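Local coordinates for protein NADP-dependent 2-hydroxyacid dehydrogenase (Rhizobium etli, PDB 4XCV) that probably catalyses the NADP(H)-dependent interconversion of 2-oxoacids and D-2-hydroxyacids, at residues F61-A75 with M83-V95. Numbering follows the deposited sequence. Where two conformers were deposited one is given.
Sequences FRRAPNLKVIFSGGA and MAGLPDIPIVRFV. With NDP (NADPH dihydro-nicotinamide-adenine-dinucleotide phosphate), chain B.
R93 reaches past A75 to the dinucleotide, its NH1 giving a hydrogen bond to A75 O (3.2 Å) that lies in the guanidinium plane and on a carbonyl lone pair. With CG between the backbone N and the carbonyl carbon (chi1 72°) and the chain extended to NE, NH2 meets NADPH O2N at 2.6 Å. V95 CG2 lies over the centre of one guanidinium face, while NADPH O2A stands over the rim of the opposite one. A75 CB rests 3.6 Å from C6N of the nicotinamide.

Farther from the cofactor, 69-72 and 91-92 pair in parallel through backbone hydrogen bonds from I70 N to P90 O, V92 N to I70 O and S72 N to V92 O; a water bridges S72 O and V92 O. On one side of the sheet, F71 lies alongside V92, CD1 3.6 Å from CB. On the other, I70 and I89 cross at about a right angle, I70 CG1 3.8 Å from I89 CD1. P87 CD sits over a face of the F61 ring, a CH-pi contact 3.6 Å from the centroid, while L86 CD1 touches F61 CZ.

Apolar contacts thus pack a beta-alpha-beta unit presenting an arginine whose charge probably offsets the pyrophosphate's; in this conformer A75 O and NADPH O2N bind the guanidinium edge, probably favouring this rotation.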
loop_
_atom_site.group_PDB
_atom_site.type_symbol
_atom_site.label_atom_id
_atom_site.label_comp_id
_atom_site.label_asym_id
_atom_site.label_seq_id
_atom_site.Cartn_x
_atom_site.Cartn_y
_atom_site.Cartn_z
ATOM N N PHE A 61 -35.810 10.723 24.283
ATOM C CA PHE A 61 -36.876 11.069 23.351
ATOM C C PHE A 61 -38.117 11.480 24.090
ATOM O O PHE A 61 -38.932 12.208 23.553
ATOM C CB PHE A 61 -37.150 9.907 22.376
ATOM C CG PHE A 61 -35.912 9.456 21.672
ATOM C CD1 PHE A 61 -35.193 10.349 20.891
ATOM C CD2 PHE A 61 -35.407 8.165 21.859
ATOM C CE1 PHE A 61 -34.020 9.947 20.262
ATOM C CE2 PHE A 61 -34.223 7.779 21.229
ATOM C CZ PHE A 61 -33.539 8.667 20.439
ATOM N N ARG A 62 -38.246 11.056 25.340
ATOM C CA ARG A 62 -39.296 11.593 26.183
ATOM C C ARG A 62 -38.983 13.036 26.593
ATOM O O ARG A 62 -39.870 13.866 26.665
ATOM C CB ARG A 62 -39.504 10.699 27.399
ATOM C CG ARG A 62 -40.197 9.392 27.021
ATOM C CD ARG A 62 -40.347 8.418 28.202
ATOM N NE ARG A 62 -39.349 7.340 28.111
ATOM C CZ ARG A 62 -38.553 6.906 29.093
ATOM N NH1 ARG A 62 -38.623 7.402 30.331
ATOM N NH2 ARG A 62 -37.688 5.923 28.836
ATOM N N ARG A 63 -37.711 13.334 26.842
ATOM C CA ARG A 63 -37.297 14.678 27.264
ATOM C C ARG A 63 -37.296 15.675 26.127
ATOM O O ARG A 63 -37.529 16.870 26.348
ATOM C CB ARG A 63 -35.894 14.619 27.891
ATOM C CG ARG A 63 -35.853 13.908 29.230
ATOM C CD ARG A 63 -34.483 13.969 29.907
ATOM N NE ARG A 63 -34.094 15.340 30.235
ATOM C CZ ARG A 63 -32.884 15.703 30.669
ATOM N NH1 ARG A 63 -31.912 14.796 30.769
ATOM N NH2 ARG A 63 -32.629 17.001 30.922
ATOM N N ALA A 64 -36.986 15.202 24.910
ATOM C CA ALA A 64 -36.894 16.031 23.727
ATOM C C ALA A 64 -37.863 15.527 22.671
ATOM O O ALA A 64 -37.472 14.854 21.713
ATOM C CB ALA A 64 -35.461 16.022 23.183
ATOM N N PRO A 65 -39.158 15.795 22.873
ATOM C CA PRO A 65 -40.141 15.165 22.001
ATOM C C PRO A 65 -40.381 15.834 20.661
ATOM O O PRO A 65 -41.190 15.309 19.864
ATOM C CB PRO A 65 -41.416 15.254 22.848
ATOM C CG PRO A 65 -41.272 16.494 23.612
ATOM C CD PRO A 65 -39.799 16.545 23.979
ATOM N N ASN A 66 -39.718 16.967 20.422
ATOM C CA ASN A 66 -39.992 17.779 19.243
ATOM C C ASN A 66 -38.821 17.799 18.289
ATOM O O ASN A 66 -38.771 18.633 17.378
ATOM C CB ASN A 66 -40.361 19.188 19.664
ATOM C CG ASN A 66 -41.567 19.187 20.601
ATOM O OD1 ASN A 66 -42.518 18.408 20.365
ATOM N ND2 ASN A 66 -41.543 20.003 21.612
ATOM N N LEU A 67 -37.911 16.842 18.459
ATOM C CA LEU A 67 -36.760 16.699 17.552
ATOM C C LEU A 67 -37.225 16.546 16.107
ATOM O O LEU A 67 -38.198 15.852 15.811
ATOM C CB LEU A 67 -35.880 15.484 17.921
ATOM C CG LEU A 67 -35.192 15.556 19.265
ATOM C CD1 LEU A 67 -34.542 14.210 19.574
ATOM C CD2 LEU A 67 -34.188 16.705 19.315
ATOM N N LYS A 68 -36.474 17.192 15.211
ATOM C CA LYS A 68 -36.633 17.081 13.756
ATOM C C LYS A 68 -35.628 16.123 13.116
ATOM O O LYS A 68 -35.964 15.515 12.097
ATOM C CB LYS A 68 -36.508 18.466 13.128
ATOM C CG LYS A 68 -37.536 19.453 13.661
ATOM C CD LYS A 68 -37.446 20.746 12.886
ATOM C CE LYS A 68 -38.580 21.712 13.171
ATOM N NZ LYS A 68 -38.289 22.484 14.391
ATOM N N VAL A 69 -34.395 16.055 13.633
ATOM C CA VAL A 69 -33.347 15.243 13.029
ATOM C C VAL A 69 -32.493 14.698 14.152
ATOM O O VAL A 69 -32.152 15.424 15.096
ATOM C CB VAL A 69 -32.433 16.031 12.046
ATOM C CG1 VAL A 69 -31.514 15.037 11.324
ATOM C CG2 VAL A 69 -33.259 16.857 11.057
ATOM N N ILE A 70 -32.121 13.427 14.022
ATOM C CA ILE A 70 -31.092 12.817 14.848
ATOM C C ILE A 70 -29.807 12.615 14.031
ATOM O O ILE A 70 -29.866 12.070 12.914
ATOM C CB ILE A 70 -31.562 11.449 15.415
ATOM C CG1 ILE A 70 -32.683 11.670 16.427
ATOM C CG2 ILE A 70 -30.424 10.646 16.014
ATOM C CD1 ILE A 70 -33.500 10.440 16.668
ATOM N N PHE A 71 -28.682 13.021 14.610
ATOM C CA PHE A 71 -27.379 12.808 14.036
ATOM C C PHE A 71 -26.640 11.788 14.842
ATOM O O PHE A 71 -26.457 11.935 16.053
ATOM C CB PHE A 71 -26.588 14.113 13.964
ATOM C CG PHE A 71 -27.209 15.142 13.067
ATOM C CD1 PHE A 71 -26.903 15.121 11.721
ATOM C CD2 PHE A 71 -28.102 16.081 13.530
ATOM C CE1 PHE A 71 -27.461 16.040 10.851
ATOM C CE2 PHE A 71 -28.661 17.024 12.672
ATOM C CZ PHE A 71 -28.326 17.005 11.328
ATOM N N SER A 72 -26.221 10.706 14.188
ATOM C CA SER A 72 -25.325 9.761 14.834
ATOM C C SER A 72 -23.966 10.387 15.082
ATOM O O SER A 72 -23.422 11.099 14.243
ATOM C CB SER A 72 -25.160 8.512 13.950
ATOM O OG SER A 72 -24.340 7.592 14.655
ATOM N N GLY A 73 -23.396 10.119 16.254
ATOM C CA GLY A 73 -22.041 10.519 16.552
ATOM C C GLY A 73 -20.974 9.634 15.991
ATOM O O GLY A 73 -19.778 9.907 16.116
ATOM N N GLY A 74 -21.427 8.543 15.382
ATOM C CA GLY A 74 -20.557 7.555 14.746
ATOM C C GLY A 74 -20.930 7.272 13.328
ATOM O O GLY A 74 -22.017 7.623 12.854
ATOM N N ALA A 75 -20.016 6.560 12.655
ATOM C CA ALA A 75 -20.246 6.036 11.331
ATOM C C ALA A 75 -21.295 4.946 11.342
ATOM O O ALA A 75 -21.930 4.665 10.313
ATOM C CB ALA A 75 -18.943 5.501 10.734
ATOM N N MET A 83 -33.425 1.278 19.635
ATOM C CA MET A 83 -33.933 1.896 20.862
ATOM C C MET A 83 -35.439 2.058 20.910
ATOM O O MET A 83 -36.053 2.527 19.968
ATOM C CB MET A 83 -33.301 3.273 21.053
ATOM C CG MET A 83 -31.944 3.148 21.705
ATOM S SD MET A 83 -30.904 4.601 21.584
ATOM C CE MET A 83 -29.603 4.041 22.688
ATOM N N ALA A 84 -36.037 1.689 22.035
ATOM C CA ALA A 84 -37.461 1.911 22.226
ATOM C C ALA A 84 -37.786 3.389 22.200
ATOM O O ALA A 84 -37.070 4.210 22.775
ATOM C CB ALA A 84 -37.929 1.298 23.536
ATOM N N GLY A 85 -38.872 3.719 21.515
ATOM C CA GLY A 85 -39.347 5.091 21.446
ATOM C C GLY A 85 -38.507 5.955 20.517
ATOM O O GLY A 85 -38.550 7.176 20.619
ATOM N N LEU A 86 -37.749 5.330 19.614
ATOM C CA LEU A 86 -36.983 6.070 18.616
ATOM C C LEU A 86 -37.995 6.742 17.694
ATOM O O LEU A 86 -38.803 6.058 17.071
ATOM C CB LEU A 86 -36.086 5.108 17.821
ATOM C CG LEU A 86 -35.122 5.665 16.765
ATOM C CD1 LEU A 86 -34.051 6.536 17.379
ATOM C CD2 LEU A 86 -34.478 4.490 16.029
ATOM N N PRO A 87 -37.952 8.084 17.585
ATOM C CA PRO A 87 -38.978 8.754 16.785
ATOM C C PRO A 87 -38.805 8.558 15.278
ATOM O O PRO A 87 -37.715 8.215 14.816
ATOM C CB PRO A 87 -38.816 10.231 17.164
ATOM C CG PRO A 87 -37.434 10.360 17.708
ATOM C CD PRO A 87 -37.147 9.042 18.363
ATOM N N ASP A 88 -39.893 8.763 14.542
ATOM C CA ASP A 88 -39.919 8.531 13.101
ATOM C C ASP A 88 -39.501 9.828 12.435
ATOM O O ASP A 88 -40.308 10.568 11.891
ATOM C CB ASP A 88 -41.331 8.112 12.673
ATOM C CG ASP A 88 -41.439 7.782 11.200
ATOM O OD1 ASP A 88 -40.409 7.739 10.471
ATOM O OD2 ASP A 88 -42.585 7.528 10.764
ATOM N N ILE A 89 -38.220 10.123 12.584
ATOM C CA ILE A 89 -37.589 11.285 11.999
ATOM C C ILE A 89 -36.268 10.818 11.388
ATOM O O ILE A 89 -35.767 9.741 11.728
ATOM C CB ILE A 89 -37.291 12.393 13.039
ATOM C CG1 ILE A 89 -36.441 11.869 14.217
ATOM C CG2 ILE A 89 -38.586 13.007 13.580
ATOM C CD1 ILE A 89 -36.031 12.959 15.195
ATOM N N PRO A 90 -35.700 11.614 10.482
ATOM C CA PRO A 90 -34.468 11.151 9.827
ATOM C C PRO A 90 -33.334 10.959 10.813
ATOM O O PRO A 90 -33.161 11.746 11.743
ATOM C CB PRO A 90 -34.131 12.281 8.853
ATOM C CG PRO A 90 -35.437 12.940 8.575
ATOM C CD PRO A 90 -36.236 12.838 9.841
ATOM N N ILE A 91 -32.577 9.885 10.598
ATOM C CA ILE A 91 -31.348 9.650 11.311
ATOM C C ILE A 91 -30.217 9.723 10.313
ATOM O O ILE A 91 -30.219 8.993 9.307
ATOM C CB ILE A 91 -31.355 8.263 11.957
ATOM C CG1 ILE A 91 -32.496 8.170 12.986
ATOM C CG2 ILE A 91 -30.004 7.996 12.608
ATOM C CD1 ILE A 91 -32.872 6.782 13.354
ATOM N N VAL A 92 -29.289 10.615 10.552
ATOM C CA VAL A 92 -28.176 10.920 9.649
ATOM C C VAL A 92 -26.911 10.291 10.197
ATOM O O VAL A 92 -26.538 10.555 11.344
ATOM C CB VAL A 92 -27.998 12.468 9.508
ATOM C CG1 VAL A 92 -26.771 12.855 8.704
ATOM C CG2 VAL A 92 -29.217 13.078 8.892
ATOM N N ARG A 93 -26.231 9.466 9.402
ATOM C CA ARG A 93 -24.979 8.895 9.879
ATOM C C ARG A 93 -23.809 9.795 9.599
ATOM O O ARG A 93 -23.864 10.690 8.774
ATOM C CB ARG A 93 -24.768 7.487 9.351
ATOM C CG ARG A 93 -24.440 7.470 7.923
ATOM C CD ARG A 93 -24.476 6.012 7.449
ATOM N NE ARG A 93 -23.786 5.884 6.232
ATOM C CZ ARG A 93 -22.517 5.485 6.132
ATOM N NH1 ARG A 93 -21.758 5.133 7.187
ATOM N NH2 ARG A 93 -22.011 5.454 4.951
ATOM N N PHE A 94 -22.772 9.629 10.399
ATOM C CA PHE A 94 -21.620 10.433 10.310
ATOM C C PHE A 94 -20.773 9.864 9.227
ATOM O O PHE A 94 -20.220 8.774 9.393
ATOM C CB PHE A 94 -20.891 10.466 11.642
ATOM C CG PHE A 94 -19.588 11.195 11.598
ATOM C CD1 PHE A 94 -19.338 12.262 10.714
ATOM C CD2 PHE A 94 -18.601 10.855 12.497
ATOM C CE1 PHE A 94 -18.138 12.885 10.670
ATOM C CE2 PHE A 94 -17.402 11.556 12.502
ATOM C CZ PHE A 94 -17.181 12.562 11.581
ATOM N N VAL A 95 -20.727 10.538 8.086
ATOM C CA VAL A 95 -19.866 10.218 7.011
ATOM C C VAL A 95 -18.858 11.333 6.916
ATOM O O VAL A 95 -19.135 12.476 6.469
ATOM C CB VAL A 95 -20.610 9.985 5.664
ATOM C CG1 VAL A 95 -19.630 9.788 4.529
ATOM C CG2 VAL A 95 -21.496 8.769 5.786
HETATM P PA NDP B . -22.544 2.317 3.458
HETATM O O1A NDP B . -22.227 3.426 2.503
HETATM O O2A NDP B . -23.864 2.298 4.203
HETATM O O5B NDP B . -22.376 0.950 2.645
HETATM C C5B NDP B . -22.761 -0.281 3.264
HETATM C C4B NDP B . -22.567 -1.373 2.240
HETATM O O4B NDP B . -22.819 -2.620 2.880
HETATM C C3B NDP B . -23.521 -1.242 1.076
HETATM O O3B NDP B . -22.871 -1.638 -0.149
HETATM C C2B NDP B . -24.585 -2.233 1.467
HETATM O O2B NDP B . -25.328 -2.811 0.359
HETATM C C1B NDP B . -23.746 -3.331 2.117
HETATM N N9A NDP B . -24.527 -4.227 2.972
HETATM C C8A NDP B . -25.219 -3.849 4.065
HETATM N N7A NDP B . -25.909 -4.928 4.549
HETATM C C5A NDP B . -25.653 -5.964 3.694
HETATM C C6A NDP B . -26.111 -7.278 3.609
HETATM N N6A NDP B . -26.923 -7.792 4.534
HETATM N N1A NDP B . -25.670 -8.033 2.597
HETATM C C2A NDP B . -24.821 -7.531 1.674
HETATM N N3A NDP B . -24.346 -6.274 1.681
HETATM C C4A NDP B . -24.787 -5.528 2.717
HETATM O O3 NDP B . -21.396 2.206 4.578
HETATM P PN NDP B . -19.867 2.701 4.526
HETATM O O1N NDP B . -19.258 2.115 3.296
HETATM O O2N NDP B . -19.778 4.146 4.666
HETATM O O5D NDP B . -19.304 2.059 5.852
HETATM C C5D NDP B . -19.394 0.645 6.078
HETATM C C4D NDP B . -19.159 0.416 7.576
HETATM O O4D NDP B . -17.798 0.660 7.901
HETATM C C3D NDP B . -19.912 1.333 8.500
HETATM O O3D NDP B . -21.255 0.869 8.724
HETATM C C2D NDP B . -19.077 1.337 9.770
HETATM O O2D NDP B . -19.598 0.349 10.691
HETATM C C1D NDP B . -17.725 0.866 9.319
HETATM N N1N NDP B . -16.615 1.798 9.541
HETATM C C2N NDP B . -15.481 1.385 10.191
HETATM C C3N NDP B . -14.486 2.250 10.499
HETATM C C7N NDP B . -13.266 1.836 11.142
HETATM O O7N NDP B . -12.595 2.735 11.703
HETATM N N7N NDP B . -12.822 0.593 11.142
HETATM C C4N NDP B . -14.573 3.660 10.063
HETATM C C5N NDP B . -15.801 3.969 9.353
HETATM C C6N NDP B . -16.779 3.120 9.126
HETATM P P2B NDP B . -26.169 -1.843 -0.634
HETATM O O1X NDP B . -26.995 -2.772 -1.463
HETATM O O2X NDP B . -26.990 -0.940 0.271
HETATM O O3X NDP B . -25.186 -1.039 -1.382
HETATM O O HOH W 1 -24.384 12.337 11.861
#